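Glutamate--tRNA ligase (Elizabethkingia anophelis, PDB 6B1Z) probably attaches glutamate to its cognate tRNA in an ATP-dependent reaction, as a class I glutamyl-tRNA synthetase. Local coordinates at residues Pro174-Ile179 with Ser190-Thr195; Leu181-Arg186 with Pro234-His239. One frame throughout, in Å; residues are numbered along the deposited sequence. Where two conformers were deposited one is given.

Contact 1: Pro174-Ile179 with Ser190-Thr195; sequences PLDRII and SVNTNT
Thr193 reaches across to Pro174 and Arg177 with its hydroxyl, at the loop that leads into strand 178-183. Its OG1 lies between the backbone N and the carbonyl carbon, chi1 54°. There it donates to Pro174 O at 2.7 Å, from well above that carbonyl plane. The same oxygen accepts from Arg177 N, with N to OG1 3.0 Å, so one hydroxyl ties together two backbone points three residues apart. The methyl CG2, beside the backbone N, packs on Ile179 CG1 at 3.8 Å. The two side chains cross at about a right angle, and Leu241 of helix 236-246 touches both residues. The backbone N of Thr193 also bonds to Arg177 O.

Two asparagines hold Asp176. Asn192 ND2 donates to Asp176 OD1 at 2.9 Å and meets it nearly head-on to the C-O bond. The amide and carboxylate planes are only 25° apart. Asn192 OD1 accepts from the backbone N of Asn194, which closes an Asx turn. Asn194 OD1 in turn accepts from Asp176 N at 2.9 Å, the donor lying above its amide plane. A water lies within hydrogen-bonding distance of both Asn194 OD1 and Pro174 O.

Further along, the strands pair as an antiparallel hairpin. Ile179 and Val191 form a hydrogen-bonded pair, with Ile179 N to Val191 O 2.8 Å. Ile178 and Asn192 are a non-hydrogen-bonded pair, and Ile178 CG1 lies beside Asn192 ND2. The guanidinium of Arg177 leads away to a salt bridge with Glu244.

Beyond the last strand pair the chains stay joined by mixed bonds: backbone to backbone at Arg177, side chain to backbone from Thr193 and Asn194, and side chain to side chain between Asn192 and Asp176. Together they are consistent with holding the bend at Asp176.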
ATOM      1  N   PRO A 174     -30.602  -9.535  19.928  1.00 15.05           N
ATOM      2  CA  PRO A 174     -32.043  -9.812  19.912  1.00 14.11           C
ATOM      3  C   PRO A 174     -32.357 -11.212  19.403  1.00 13.78           C
ATOM      4  O   PRO A 174     -31.615 -11.785  18.600  1.00 15.81           O
ATOM      5  CB  PRO A 174     -32.597  -8.748  18.949  1.00 17.06           C
ATOM      6  CG  PRO A 174     -31.599  -7.627  18.998  1.00 16.15           C
ATOM      7  CD  PRO A 174     -30.250  -8.272  19.244  1.00 15.79           C
ATOM      8  N   LEU A 175     -33.478 -11.750  19.887  1.00 14.30           N
ATOM      9  CA  LEU A 175     -34.029 -13.011  19.388  1.00 14.34           C
ATOM     10  C   LEU A 175     -34.706 -12.813  18.028  1.00 14.51           C
ATOM     11  O   LEU A 175     -35.645 -12.018  17.903  1.00 16.62           O
ATOM     12  CB  LEU A 175     -35.018 -13.574  20.407  1.00 15.49           C
ATOM     13  CG  LEU A 175     -35.771 -14.856  19.994  1.00 13.86           C
ATOM     14  CD1 LEU A 175     -34.789 -15.977  19.694  1.00 14.44           C
ATOM     15  CD2 LEU A 175     -36.771 -15.282  21.051  1.00 16.08           C
ATOM     16  N   ASP A 176     -34.235 -13.552  17.013  1.00 14.61           N
ATOM     17  CA  ASP A 176     -34.951 -13.724  15.746  1.00 13.18           C
ATOM     18  C   ASP A 176     -35.458 -12.396  15.175  1.00 13.30           C
ATOM     19  O   ASP A 176     -36.644 -12.200  14.907  1.00 16.81           O
ATOM     20  CB  ASP A 176     -36.103 -14.718  15.947  1.00 15.40           C
ATOM     21  CG  ASP A 176     -36.766 -15.140  14.642  1.00 20.16           C
ATOM     22  OD1 ASP A 176     -36.186 -14.918  13.565  1.00 18.42           O
ATOM     23  OD2 ASP A 176     -37.902 -15.686  14.689  1.00 17.68           O
ATOM     24  N   ARG A 177     -34.520 -11.469  14.987  1.00 13.77           N
ATOM     25  CA  ARG A 177     -34.837 -10.160  14.447  1.00 14.93           C
ATOM     26  C   ARG A 177     -34.127  -9.999  13.112  1.00 13.34           C
ATOM     27  O   ARG A 177     -32.942 -10.335  12.994  1.00 14.97           O
ATOM     28  CB  ARG A 177     -34.425  -9.068  15.441  1.00 15.69           C
ATOM     29  CG  ARG A 177     -34.793  -7.674  14.971  1.00 15.76           C
ATOM     30  CD  ARG A 177     -34.465  -6.618  16.035  1.00 17.34           C
ATOM     31  NE  ARG A 177     -34.485  -5.302  15.414  1.00 18.51           N
ATOM     32  CZ  ARG A 177     -34.071  -4.194  16.027  1.00 20.54           C
ATOM     33  NH1 ARG A 177     -33.677  -4.252  17.293  1.00 19.55           N
ATOM     34  NH2 ARG A 177     -34.080  -3.034  15.379  1.00 26.54           N
ATOM     35  N   ILE A 178     -34.852  -9.497  12.110  1.00 15.94           N
ATOM     36  CA  ILE A 178     -34.276  -9.243  10.792  1.00 15.61           C
ATOM     37  C   ILE A 178     -33.750  -7.813  10.756  1.00 15.17           C
ATOM     38  O   ILE A 178     -34.506  -6.864  10.986  1.00 19.22           O
ATOM     39  CB  ILE A 178     -35.309  -9.474   9.684  1.00 18.65           C
ATOM     40  CG1 ILE A 178     -35.757 -10.927   9.701  1.00 19.56           C
ATOM     41  CG2 ILE A 178     -34.711  -9.096   8.333  1.00 19.12           C
ATOM     42  CD1 ILE A 178     -36.931 -11.205   8.797  1.00 23.89           C
ATOM     43  N   ILE A 179     -32.457  -7.665  10.490  1.00 15.31           N
ATOM     44  CA  ILE A 179     -31.817  -6.365  10.349  1.00 17.84           C
ATOM     45  C   ILE A 179     -31.659  -6.093   8.860  1.00 17.33           C
ATOM     46  O   ILE A 179     -31.028  -6.880   8.143  1.00 17.29           O
ATOM     47  CB  ILE A 179     -30.454  -6.334  11.059  1.00 16.35           C
ATOM     48  CG1 ILE A 179     -30.555  -6.871  12.496  1.00 17.33           C
ATOM     49  CG2 ILE A 179     -29.899  -4.911  11.049  1.00 18.93           C
ATOM     50  CD1 ILE A 179     -31.547  -6.130  13.371  1.00 18.71           C
ATOM     51  N   SER A 190     -30.084  -8.297   4.119  1.00 17.86           N
ATOM     52  CA  SER A 190     -30.681  -8.527   5.424  0.75 18.21           C
ATOM     53  C   SER A 190     -29.968  -9.656   6.152  1.00 17.93           C
ATOM     54  O   SER A 190     -29.459 -10.595   5.530  1.00 20.92           O
ATOM     55  CB  SER A 190     -32.166  -8.880   5.305  0.75 17.68           C
ATOM     56  OG  SER A 190     -32.873  -7.855   4.627  0.75 23.25           O
ATOM     57  N   VAL A 191     -29.959  -9.562   7.480  1.00 16.84           N
ATOM     58  CA  VAL A 191     -29.278 -10.496   8.384  0.54 18.31           C
ATOM     59  C   VAL A 191     -30.220 -10.800   9.546  1.00 17.83           C
ATOM     60  O   VAL A 191     -30.754  -9.858  10.141  1.00 17.95           O
ATOM     61  CB  VAL A 191     -27.971  -9.872   8.927  0.54 20.88           C
ATOM     62  CG1 VAL A 191     -27.347 -10.705  10.070  0.54 16.95           C
ATOM     63  CG2 VAL A 191     -26.965  -9.609   7.795  0.54 19.00           C
ATOM     64  N   ASN A 192     -30.385 -12.068   9.913  1.00 15.78           N
ATOM     65  CA  ASN A 192     -31.121 -12.405  11.122  1.00 15.13           C
ATOM     66  C   ASN A 192     -30.164 -12.434  12.310  1.00 16.85           C
ATOM     67  O   ASN A 192     -29.084 -13.033  12.240  1.00 15.44           O
ATOM     68  CB  ASN A 192     -31.835 -13.757  10.964  1.00 14.37           C
ATOM     69  CG  ASN A 192     -32.862 -14.003  12.066  1.00 14.17           C
ATOM     70  OD1 ASN A 192     -32.508 -14.148  13.235  1.00 15.28           O
ATOM     71  ND2 ASN A 192     -34.137 -14.038  11.692  1.00 16.61           N
ATOM     72  N   THR A 193     -30.573 -11.800  13.415  1.00 14.06           N
ATOM     73  CA  THR A 193     -29.729 -11.776  14.606  1.00 13.66           C
ATOM     74  C   THR A 193     -29.418 -13.167  15.158  1.00 13.09           C
ATOM     75  O   THR A 193     -28.446 -13.318  15.904  1.00 15.25           O
ATOM     76  CB  THR A 193     -30.375 -10.915  15.700  1.00 12.49           C
ATOM     77  OG1 THR A 193     -31.712 -11.365  15.969  1.00 13.51           O
ATOM     78  CG2 THR A 193     -30.434  -9.485  15.253  1.00 15.14           C
ATOM     79  N   ASN A 194     -30.223 -14.182  14.826  1.00 14.87           N
ATOM     80  CA  ASN A 194     -29.884 -15.527  15.272  1.00 13.63           C
ATOM     81  C   ASN A 194     -28.555 -16.022  14.709  1.00 15.41           C
ATOM     82  O   ASN A 194     -27.997 -16.989  15.241  1.00 17.29           O
ATOM     83  CB  ASN A 194     -30.981 -16.516  14.873  1.00 14.01           C
ATOM     84  CG  ASN A 194     -32.255 -16.361  15.674  1.00 15.81           C
ATOM     85  OD1 ASN A 194     -32.295 -15.676  16.692  1.00 16.33           O
ATOM     86  ND2 ASN A 194     -33.312 -17.019  15.213  1.00 17.09           N
ATOM     87  N   THR A 195     -28.052 -15.413  13.637  1.00 14.99           N
ATOM     88  CA  THR A 195     -26.747 -15.775  13.094  1.00 16.09           C
ATOM     89  C   THR A 195     -25.602 -15.011  13.748  1.00 15.96           C
ATOM     90  O   THR A 195     -24.437 -15.237  13.384  1.00 18.44           O
ATOM     91  CB  THR A 195     -26.699 -15.530  11.570  1.00 17.55           C
ATOM     92  OG1 THR A 195     -26.704 -14.122  11.299  1.00 17.61           O
ATOM     93  CG2 THR A 195     -27.876 -16.202  10.843  1.00 19.11           C
TER
HETATM   94  O   HOH W   1     -30.531 -14.308  18.591  1.00 18.09           O

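Contact 2: Leu181-Arg186 with Pro234-His239; sequences LNDIIR and PSMALH
Leu181 and Met236 meet where the end of strand 178-183 passes the first turn of helix 236-246; the nearest CA atoms are those of Leu181 and Ala237, 7.1 Å apart. No hydrogen bond joins the segments. Leu181 CD1 rests against the helix backbone, 3.8 Å from Ala237 N, and touches Ala237 CB at 4.0 Å. Met236 reaches back to the strand. Its CG is anti to the backbone N, chi1 -174°, and the chain stays extended to the methyl. CE ends 3.7 Å from Asn182 O and 4.2 Å from Leu181 CB. Phe189 of the paired strand touches both Leu181 and Met236.

Asp183 OD2 lies 4.2 Å from Met236 SD and is hydrogen-bonded to His255 ND1. Its OD1 accepts from Ile185 N and Arg186 N, both at 2.9 Å. The bond to Arg186 N uses the anti lone pair, and Ile185 N comes from above the carboxylate plane.

The contact is therefore apolar packing of a helix start on a strand within the catalytic domain. The buried carboxylate beside it is satisfied by the Asx turn to Ile185 N, the bond to Arg186 N and His255. These bonds are consistent with holding the bend after the strand.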
ATOM      1  N   LEU A 181     -29.913  -3.935   6.160  1.00 16.13           N
ATOM      2  CA  LEU A 181     -28.718  -3.114   6.011  1.00 17.13           C
ATOM      3  C   LEU A 181     -28.641  -2.524   4.606  1.00 16.10           C
ATOM      4  O   LEU A 181     -29.205  -3.054   3.644  1.00 17.57           O
ATOM      5  CB  LEU A 181     -27.458  -3.937   6.310  1.00 19.14           C
ATOM      6  CG  LEU A 181     -27.453  -4.435   7.765  1.00 24.59           C
ATOM      7  CD1 LEU A 181     -26.354  -5.436   8.008  1.00 30.77           C
ATOM      8  CD2 LEU A 181     -27.316  -3.261   8.721  1.00 21.16           C
ATOM      9  N   ASN A 182     -27.953  -1.394   4.498  1.00 15.93           N
ATOM     10  CA  ASN A 182     -27.796  -0.716   3.216  1.00 15.53           C
ATOM     11  C   ASN A 182     -26.379  -0.172   3.167  1.00 16.41           C
ATOM     12  O   ASN A 182     -26.050   0.758   3.911  1.00 21.44           O
ATOM     13  CB  ASN A 182     -28.822   0.411   3.064  1.00 17.92           C
ATOM     14  CG  ASN A 182     -28.884   0.968   1.660  1.00 24.29           C
ATOM     15  OD1 ASN A 182     -28.083   0.617   0.806  1.00 21.93           O
ATOM     16  ND2 ASN A 182     -29.858   1.837   1.411  1.00 29.73           N
ATOM     17  N   ASP A 183     -25.553  -0.745   2.300  1.00 14.11           N
ATOM     18  CA  ASP A 183     -24.157  -0.345   2.156  1.00 15.40           C
ATOM     19  C   ASP A 183     -23.966   0.379   0.828  1.00 14.68           C
ATOM     20  O   ASP A 183     -24.541  -0.009  -0.186  1.00 17.56           O
ATOM     21  CB  ASP A 183     -23.242  -1.575   2.206  1.00 16.26           C
ATOM     22  CG  ASP A 183     -21.772  -1.196   2.278  1.00 16.15           C
ATOM     23  OD1 ASP A 183     -21.087  -1.240   1.226  1.00 16.59           O
ATOM     24  OD2 ASP A 183     -21.356  -0.805   3.384  1.00 18.48           O
ATOM     25  N   ILE A 184     -23.113   1.416   0.833  1.00 14.98           N
ATOM     26  CA  ILE A 184     -22.885   2.190  -0.385  1.00 16.05           C
ATOM     27  C   ILE A 184     -22.280   1.322  -1.485  1.00 17.72           C
ATOM     28  O   ILE A 184     -22.640   1.455  -2.660  1.00 21.68           O
ATOM     29  CB  ILE A 184     -22.004   3.419  -0.074  1.00 17.59           C
ATOM     30  CG1 ILE A 184     -22.803   4.454   0.723  1.00 17.81           C
ATOM     31  CG2 ILE A 184     -21.451   4.039  -1.371  1.00 19.02           C
ATOM     32  CD1 ILE A 184     -21.911   5.564   1.335  1.00 19.29           C
ATOM     33  N   ILE A 185     -21.356   0.427  -1.132  1.00 19.33           N
ATOM     34  CA  ILE A 185     -20.726  -0.452  -2.121  1.00 17.08           C
ATOM     35  C   ILE A 185     -21.562  -1.699  -2.372  1.00 19.73           C
ATOM     36  O   ILE A 185     -21.798  -2.088  -3.524  1.00 21.23           O
ATOM     37  CB  ILE A 185     -19.309  -0.860  -1.662  1.00 20.00           C
ATOM     38  CG1 ILE A 185     -18.453   0.353  -1.284  1.00 31.51           C
ATOM     39  CG2 ILE A 185     -18.633  -1.712  -2.750  1.00 18.28           C
ATOM     40  CD1 ILE A 185     -17.981   1.145  -2.443  1.00 30.37           C
ATOM     41  N   ARG A 186     -21.978  -2.360  -1.294  1.00 20.28           N
ATOM     42  CA  ARG A 186     -22.537  -3.701  -1.396  1.00 19.30           C
ATOM     43  C   ARG A 186     -24.046  -3.719  -1.581  1.00 22.60           C
ATOM     44  O   ARG A 186     -24.598  -4.787  -1.881  1.00 21.94           O
ATOM     45  CB  ARG A 186     -22.160  -4.516  -0.156  1.00 19.50           C
ATOM     46  CG  ARG A 186     -20.645  -4.760  -0.012  1.00 23.65           C
ATOM     47  CD  ARG A 186     -20.126  -5.727  -1.065  1.00 37.60           C
ATOM     48  NE  ARG A 186     -20.567  -7.097  -0.815  1.00 40.91           N
ATOM     49  CZ  ARG A 186     -19.818  -8.024  -0.231  1.00 32.20           C
ATOM     50  NH1 ARG A 186     -18.577  -7.733   0.146  1.00 30.77           N
ATOM     51  NH2 ARG A 186     -20.303  -9.247  -0.039  1.00 34.52           N
ATOM     52  N   PRO A 234     -19.289  -8.466   8.307  1.00 20.47           N
ATOM     53  CA  PRO A 234     -20.128  -9.309   9.174  1.00 20.80           C
ATOM     54  C   PRO A 234     -20.493  -8.649  10.492  1.00 16.68           C
ATOM     55  O   PRO A 234     -21.425  -9.126  11.154  1.00 20.16           O
ATOM     56  CB  PRO A 234     -19.270 -10.561   9.392  1.00 23.89           C
ATOM     57  CG  PRO A 234     -18.355 -10.592   8.175  1.00 23.77           C
ATOM     58  CD  PRO A 234     -18.030  -9.144   7.942  1.00 19.85           C
ATOM     59  N   SER A 235     -19.799  -7.575  10.883  1.00 18.69           N
ATOM     60  CA  SER A 235     -20.089  -6.828  12.106  1.00 16.99           C
ATOM     61  C   SER A 235     -21.000  -5.627  11.885  1.00 16.03           C
ATOM     62  O   SER A 235     -21.325  -4.921  12.855  1.00 15.54           O
ATOM     63  CB  SER A 235     -18.777  -6.351  12.742  1.00 19.94           C
ATOM     64  OG  SER A 235     -17.962  -7.464  13.052  1.00 24.13           O
ATOM     65  N   MET A 236     -21.385  -5.348  10.641  1.00 15.70           N
ATOM     66  CA  MET A 236     -22.180  -4.157  10.371  1.00 14.58           C
ATOM     67  C   MET A 236     -23.527  -4.194  11.095  1.00 14.77           C
ATOM     68  O   MET A 236     -23.983  -3.162  11.608  1.00 16.15           O
ATOM     69  CB  MET A 236     -22.367  -3.995   8.863  1.00 16.47           C
ATOM     70  CG  MET A 236     -23.069  -2.703   8.493  1.00 16.31           C
ATOM     71  SD  MET A 236     -23.273  -2.588   6.701  1.00 19.92           S
ATOM     72  CE  MET A 236     -24.341  -1.160   6.598  1.00 19.80           C
ATOM     73  N   ALA A 237     -24.184  -5.361  11.140  1.00 16.29           N
ATOM     74  CA  ALA A 237     -25.457  -5.450  11.850  1.00 16.74           C
ATOM     75  C   ALA A 237     -25.289  -5.097  13.323  1.00 16.11           C
ATOM     76  O   ALA A 237     -26.081  -4.330  13.882  1.00 14.55           O
ATOM     77  CB  ALA A 237     -26.053  -6.856  11.688  1.00 15.76           C
ATOM     78  N   LEU A 238     -24.249  -5.641  13.972  1.00 14.99           N
ATOM     79  CA  LEU A 238     -23.951  -5.261  15.347  1.00 16.60           C
ATOM     80  C   LEU A 238     -23.781  -3.756  15.479  1.00 13.76           C
ATOM     81  O   LEU A 238     -24.304  -3.137  16.412  1.00 14.00           O
ATOM     82  CB  LEU A 238     -22.682  -5.975  15.823  1.00 16.22           C
ATOM     83  CG  LEU A 238     -22.146  -5.494  17.181  1.00 15.41           C
ATOM     84  CD1 LEU A 238     -23.130  -5.839  18.324  1.00 17.66           C
ATOM     85  CD2 LEU A 238     -20.782  -6.106  17.437  1.00 15.29           C
ATOM     86  N   HIS A 239     -23.021  -3.148  14.574  1.00 14.10           N
ATOM     87  CA  HIS A 239     -22.751  -1.722  14.712  1.00 13.83           C
ATOM     88  C   HIS A 239     -24.024  -0.904  14.594  1.00 15.34           C
ATOM     89  O   HIS A 239     -24.240   0.029  15.380  1.00 14.10           O
ATOM     90  CB  HIS A 239     -21.715  -1.297  13.676  1.00 15.01           C
ATOM     91  CG  HIS A 239     -20.414  -2.006  13.853  1.00 18.14           C
ATOM     92  ND1 HIS A 239     -19.489  -2.164  12.837  1.00 18.76           N
ATOM     93  CD2 HIS A 239     -19.897  -2.636  14.934  1.00 15.96           C
ATOM     94  CE1 HIS A 239     -18.451  -2.844  13.296  1.00 17.35           C
ATOM     95  NE2 HIS A 239     -18.664  -3.124  14.571  1.00 16.63           N
TER

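Contacts 1 and 2 share strand 178-183, and their centres are 13 Å apart. Contact 1 pairs the start of that strand with strand 187-192, and contact 2 sets its far end against helix 236-246. The two meet directly, with Val191 CG2, in the conformer given, packed 4.2 Å from Leu181 CD1. The same helix serves both: its first turn lies in contact 2, and Leu241 further on touches contact 1. The hairpin is thus fastened to one helix at two places. A magnesium ion is bound by Ile184 O, just beyond the strand in contact 2, and the side chain of Asn182 is about 6 Å from it.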